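Local coordinates for protein scyllo-inositol 2-dehydrogenase (NADP(+)) IolW (Bacillus subtilis subsp. subtilis, PDB 3GDO) that catalyses the reversible, NADPH-dependent reduction of scyllo-inosose to scyllo-inositol and does not accept NADH in place of NADPH, at residues G17-G22 with A259-R264; K90-E95 with V117-Y122. All coordinates share one frame; numbering follows the deposited sequence. Where two conformers were deposited one is given.

Contact 1 of 2, residues G17-G22 with A259-R264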
loop_
_atom_site.group_PDB
_atom_site.type_symbol
_atom_site.label_atom_id
_atom_site.label_comp_id
_atom_site.label_asym_id
_atom_site.label_seq_id
_atom_site.Cartn_x
_atom_site.Cartn_y
_atom_site.Cartn_z
ATOM N N GLY B 17 22.184 -17.991 -17.086
ATOM C CA GLY B 17 22.425 -19.025 -18.101
ATOM C C GLY B 17 22.301 -20.432 -17.561
ATOM O O GLY B 17 21.550 -21.265 -18.113
ATOM N N SER B 18 23.005 -20.689 -16.457
ATOM C CA SER B 18 23.138 -22.036 -15.870
ATOM C C SER B 18 21.989 -22.454 -14.977
ATOM O O SER B 18 21.785 -23.649 -14.737
ATOM C CB SER B 18 24.422 -22.118 -15.038
ATOM O OG SER B 18 24.317 -21.244 -13.904
ATOM N N VAL B 19 21.269 -21.486 -14.423
ATOM C CA VAL B 19 20.202 -21.823 -13.466
ATOM C C VAL B 19 18.820 -21.492 -14.026
ATOM O O VAL B 19 17.904 -22.294 -13.923
ATOM C CB VAL B 19 20.412 -21.134 -12.072
ATOM C CG1 VAL B 19 19.274 -21.497 -11.117
ATOM C CG2 VAL B 19 21.773 -21.555 -11.450
ATOM N N PHE B 20 18.658 -20.314 -14.606
ATOM C CA PHE B 20 17.286 -19.869 -15.019
ATOM C C PHE B 20 16.867 -20.276 -16.450
ATOM O O PHE B 20 15.675 -20.379 -16.729
ATOM C CB PHE B 20 17.063 -18.365 -14.770
ATOM C CG PHE B 20 17.315 -17.928 -13.305
ATOM C CD1 PHE B 20 16.925 -18.736 -12.226
ATOM C CD2 PHE B 20 17.934 -16.710 -13.031
ATOM C CE1 PHE B 20 17.165 -18.345 -10.873
ATOM C CE2 PHE B 20 18.192 -16.297 -11.691
ATOM C CZ PHE B 20 17.805 -17.109 -10.612
ATOM N N HIS B 21 17.831 -20.523 -17.344
ATOM C CA HIS B 21 17.493 -20.811 -18.748
ATOM C C HIS B 21 17.848 -22.219 -19.168
ATOM O O HIS B 21 16.994 -22.972 -19.669
ATOM C CB HIS B 21 18.129 -19.765 -19.685
ATOM C CG HIS B 21 17.521 -18.403 -19.542
ATOM N ND1 HIS B 21 16.453 -17.977 -20.305
ATOM C CD2 HIS B 21 17.820 -17.373 -18.703
ATOM C CE1 HIS B 21 16.140 -16.732 -19.968
ATOM N NE2 HIS B 21 16.942 -16.351 -18.981
ATOM N N GLY B 22 19.114 -22.562 -18.962
ATOM C CA GLY B 22 19.667 -23.860 -19.281
ATOM C C GLY B 22 18.824 -25.038 -18.884
ATOM O O GLY B 22 18.492 -25.846 -19.740
ATOM N N ALA B 259 13.439 -23.763 -6.735
ATOM C CA ALA B 259 13.620 -25.134 -7.238
ATOM C C ALA B 259 14.811 -25.211 -8.216
ATOM O O ALA B 259 15.636 -26.127 -8.118
ATOM C CB ALA B 259 12.347 -25.644 -7.904
ATOM N N LEU B 260 14.911 -24.235 -9.125
ATOM C CA LEU B 260 16.022 -24.166 -10.092
ATOM C C LEU B 260 17.365 -23.952 -9.413
ATOM O O LEU B 260 18.354 -24.540 -9.820
ATOM C CB LEU B 260 15.786 -23.060 -11.145
ATOM C CG LEU B 260 14.636 -23.269 -12.145
ATOM C CD1 LEU B 260 14.333 -21.971 -12.896
ATOM C CD2 LEU B 260 14.929 -24.442 -13.119
ATOM N N ARG B 261 17.418 -23.100 -8.381
ATOM C CA ARG B 261 18.670 -22.918 -7.614
ATOM C C ARG B 261 19.086 -24.214 -6.898
ATOM O O ARG B 261 20.268 -24.490 -6.762
ATOM C CB ARG B 261 18.563 -21.779 -6.612
ATOM C CG ARG B 261 18.471 -20.364 -7.212
ATOM C CD ARG B 261 17.943 -19.423 -6.118
ATOM N NE ARG B 261 17.915 -18.015 -6.510
ATOM C CZ ARG B 261 18.998 -17.262 -6.678
ATOM N NH1 ARG B 261 20.206 -17.781 -6.505
ATOM N NH2 ARG B 261 18.879 -15.991 -7.014
ATOM N N ALA B 262 18.121 -25.012 -6.472
ATOM C CA ALA B 262 18.419 -26.283 -5.813
ATOM C C ALA B 262 18.762 -27.426 -6.779
ATOM O O ALA B 262 18.752 -28.597 -6.373
ATOM C CB ALA B 262 17.242 -26.677 -4.927
ATOM N N GLY B 263 19.020 -27.113 -8.054
ATOM C CA GLY B 263 19.283 -28.137 -9.088
ATOM C C GLY B 263 18.128 -29.035 -9.521
ATOM O O GLY B 263 18.360 -30.076 -10.134
ATOM N N ARG B 264 16.883 -28.664 -9.228
ATOM C CA ARG B 264 15.734 -29.447 -9.692
ATOM C C ARG B 264 15.294 -28.985 -11.089
ATOM O O ARG B 264 15.574 -27.855 -11.505
ATOM C CB ARG B 264 14.568 -29.396 -8.686
ATOM C CG ARG B 264 14.883 -30.003 -7.309
ATOM C CD ARG B 264 13.629 -30.180 -6.435
ATOM N NE ARG B 264 13.152 -28.930 -5.833
ATOM C CZ ARG B 264 13.576 -28.454 -4.667
ATOM N NH1 ARG B 264 14.488 -29.125 -3.987
ATOM N NH2 ARG B 264 13.098 -27.310 -4.182
#

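Contact 2 of 2, residues K90-E95 with V117-Y122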
loop_
_atom_site.group_PDB
_atom_site.type_symbol
_atom_site.label_atom_id
_atom_site.label_comp_id
_atom_site.label_asym_id
_atom_site.label_seq_id
_atom_site.Cartn_x
_atom_site.Cartn_y
_atom_site.Cartn_z
ATOM N N LYS B 90 19.844 -13.568 -36.390
ATOM C CA LYS B 90 19.384 -14.478 -35.320
ATOM C C LYS B 90 18.139 -13.949 -34.584
ATOM O O LYS B 90 18.011 -12.731 -34.365
ATOM C CB LYS B 90 20.499 -14.765 -34.283
ATOM C CG LYS B 90 21.870 -15.080 -34.866
ATOM C CD LYS B 90 21.823 -16.321 -35.684
ATOM C CE LYS B 90 23.139 -16.571 -36.374
ATOM N NZ LYS B 90 22.924 -17.840 -37.080
ATOM N N HIS B 91 17.235 -14.869 -34.242
ATOM C CA HIS B 91 16.160 -14.637 -33.233
ATOM C C HIS B 91 16.838 -14.464 -31.864
ATOM O O HIS B 91 17.880 -15.100 -31.617
ATOM C CB HIS B 91 15.197 -15.827 -33.155
ATOM C CG HIS B 91 14.533 -16.161 -34.458
ATOM N ND1 HIS B 91 13.951 -15.204 -35.268
ATOM C CD2 HIS B 91 14.337 -17.352 -35.082
ATOM C CE1 HIS B 91 13.444 -15.785 -36.344
ATOM N NE2 HIS B 91 13.672 -17.087 -36.258
ATOM N N VAL B 92 16.272 -13.615 -30.994
ATOM C CA VAL B 92 16.927 -13.242 -29.715
ATOM C C VAL B 92 15.892 -13.182 -28.586
ATOM O O VAL B 92 14.801 -12.594 -28.753
ATOM C CB VAL B 92 17.691 -11.892 -29.800
ATOM C CG1 VAL B 92 18.223 -11.430 -28.414
ATOM C CG2 VAL B 92 18.868 -11.990 -30.754
ATOM N N VAL B 93 16.227 -13.867 -27.491
ATOM C CA VAL B 93 15.577 -13.705 -26.170
ATOM C C VAL B 93 16.519 -12.897 -25.257
ATOM O O VAL B 93 17.665 -13.293 -25.044
ATOM C CB VAL B 93 15.265 -15.065 -25.500
ATOM C CG1 VAL B 93 14.832 -14.885 -23.971
ATOM C CG2 VAL B 93 14.201 -15.866 -26.308
ATOM N N MET B 94 16.024 -11.771 -24.741
ATOM C CA MET B 94 16.791 -10.862 -23.869
ATOM C C MET B 94 16.276 -11.041 -22.440
ATOM O O MET B 94 15.093 -11.327 -22.241
ATOM C CB MET B 94 16.545 -9.381 -24.238
ATOM C CG MET B 94 16.661 -8.948 -25.706
ATOM S SD MET B 94 16.436 -7.170 -25.990
ATOM C CE MET B 94 17.857 -6.446 -25.241
ATOM N N GLU B 95 17.136 -10.839 -21.441
ATOM C CA GLU B 95 16.642 -10.839 -20.048
ATOM C C GLU B 95 15.902 -9.528 -19.775
ATOM O O GLU B 95 16.069 -8.546 -20.506
ATOM C CB GLU B 95 17.763 -11.064 -19.014
ATOM C CG GLU B 95 17.926 -12.516 -18.528
ATOM C CD GLU B 95 16.805 -13.027 -17.600
ATOM O OE1 GLU B 95 15.778 -12.304 -17.369
ATOM O OE2 GLU B 95 16.962 -14.179 -17.124
ATOM N N VAL B 117 13.583 -10.703 -37.939
ATOM C CA VAL B 117 13.868 -11.642 -36.848
ATOM C C VAL B 117 12.942 -11.422 -35.626
ATOM O O VAL B 117 12.433 -10.314 -35.426
ATOM C CB VAL B 117 15.374 -11.570 -36.427
ATOM C CG1 VAL B 117 16.257 -12.125 -37.533
ATOM C CG2 VAL B 117 15.791 -10.149 -36.101
ATOM N N LEU B 118 12.718 -12.484 -34.847
ATOM C CA LEU B 118 11.929 -12.397 -33.622
ATOM C C LEU B 118 12.759 -11.882 -32.446
ATOM O O LEU B 118 13.829 -12.429 -32.139
ATOM C CB LEU B 118 11.347 -13.769 -33.290
ATOM C CG LEU B 118 10.413 -14.265 -34.395
ATOM C CD1 LEU B 118 9.991 -15.700 -34.125
ATOM C CD2 LEU B 118 9.164 -13.315 -34.544
ATOM N N LEU B 119 12.260 -10.844 -31.792
ATOM C CA LEU B 119 12.899 -10.261 -30.609
ATOM C C LEU B 119 11.922 -10.325 -29.431
ATOM O O LEU B 119 10.793 -9.781 -29.492
ATOM C CB LEU B 119 13.335 -8.823 -30.877
ATOM C CG LEU B 119 14.019 -8.114 -29.704
ATOM C CD1 LEU B 119 15.293 -8.848 -29.253
ATOM C CD2 LEU B 119 14.307 -6.673 -30.032
ATOM N N SER B 120 12.331 -11.034 -28.378
ATOM C CA SER B 120 11.495 -11.190 -27.190
ATOM C C SER B 120 12.316 -10.826 -25.920
ATOM O O SER B 120 13.568 -10.651 -25.981
ATOM C CB SER B 120 10.961 -12.614 -27.131
ATOM O OG SER B 120 9.965 -12.788 -26.117
ATOM N N VAL B 121 11.605 -10.669 -24.797
ATOM C CA VAL B 121 12.218 -10.274 -23.514
ATOM C C VAL B 121 11.699 -11.283 -22.506
ATOM O O VAL B 121 10.529 -11.585 -22.509
ATOM C CB VAL B 121 11.829 -8.841 -23.114
ATOM C CG1 VAL B 121 12.422 -8.460 -21.703
ATOM C CG2 VAL B 121 12.333 -7.857 -24.159
ATOM N N TYR B 122 12.577 -11.833 -21.677
ATOM C CA TYR B 122 12.172 -12.906 -20.760
ATOM C C TYR B 122 11.418 -12.333 -19.516
ATOM O O TYR B 122 12.002 -12.261 -18.414
ATOM C CB TYR B 122 13.423 -13.739 -20.374
ATOM C CG TYR B 122 13.144 -15.052 -19.651
ATOM C CD1 TYR B 122 12.348 -16.011 -20.237
ATOM C CD2 TYR B 122 13.685 -15.315 -18.356
ATOM C CE1 TYR B 122 12.093 -17.229 -19.593
ATOM C CE2 TYR B 122 13.434 -16.539 -17.685
ATOM C CZ TYR B 122 12.634 -17.485 -18.324
ATOM O OH TYR B 122 12.295 -18.685 -17.735
#

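Contact 1 of 2, residues G17-G22 with A259-R264
V19 sets CG1 anti to its backbone N (chi1 179°), and this methyl meets the backbone of L260. V19 CG1 lies 3.4 Å from L260 O and 3.8 Å from L260 CB. The same methyl reaches along the chain to R261, with V19 CG1 4.1 Å from R261 CG. F20 turns CG anti to its carbonyl carbon (chi1 -56°), which brings the ring close to L260 and R261. L260 CD1 comes to the ring edge, 4.2 Å from F20 CD1. No hydrogen bond links the two segments. Helix 15-26 follows the first strand of the Rossmann domain, and G17 fits the last glycine of a GxGxxG-type dinucleotide-binding pattern. Its partner, helix 256-261, belongs to the C-terminal alpha/beta domain, so the contact joins the two domains. That helix ends in a Schellman motif with G263 at C-prime: R264 N bonds to A259 O and G263 N to L260 O. R261 lays one guanidinium face against the F20 rim, with R261 NH2 3.9 Å from F20 CZ. The two planes stand 80° apart. L260 also packs on P23, L24 and W271.

Contact 2 of 2, residues K90-E95 with V117-Y122
A right-handed beta-alpha-beta crossover of the Rossmann domain brings strands 91-95 and 119-122 side by side, with helix 102-115 between them in the chain. At the entry to the pair, H91 ND1 accepts a hydrogen bond from L118 N, at 3.0 Å. H91 CG is anti to the carbonyl carbon (chi1 -58°), which sets the ring beside L118 with ND1 facing L118 N. The bond is nearly straight (169°), but the donor sits somewhat out of the ring plane. L118 lies alongside H91, and its CD1 sits over one ring face in a CH-pi contact, 4.3 Å from the H91 ring centroid. An alanine in place of H91 would probably leave L118 N without this acceptor and the L118 methyl without a ring to cover. Parallel pairing then runs V92 with L119, V93 with S120 and M94 with V121. The ladder uses V92 N to L118 O, S120 N to V92 O and M94 N to S120 O at 2.9 to 3.0 Å, followed by Y122 N to M94 O. Strand 119-122 is the outermost strand of this six-stranded sheet within the chain. On the face of V92 and M94, L119 CD1 lies 3.9 Å from V92 CB and 3.8 Å from M94 CG; helices 78-87 and 102-115 cover this side. On the other face, V93 CG1 packs 4.0 Å from Y122 CB, and S120 OG bonds to V321 O and Y305 OH. In one of its two conformers, E95 lies alongside Y122, with the carboxylate 83° from the ring plane, and OE2 probably bonds to H21 NE2.

In the fold
Contact 1 and contact 2 have centres about 20 Å apart. Residues 17-22 come first along the chain, both strands of contact 2 follow, and 259-264 come last. Three of the four segments lie in the Rossmann domain; 259-264 lies in the C-terminal domain. Helix 15-26 links the contacts: V19 and F20 meet helix 256-261, while H21 meets E95 and Y122. The contacts touch directly here, with H21 NE2 2.9 Å from E95 OE2, and the H21 ring meets that of Y122. The helix that follows the glycine-rich turn of the probable NADP(H)-binding fold is thus tied both to its own sheet and to the second domain.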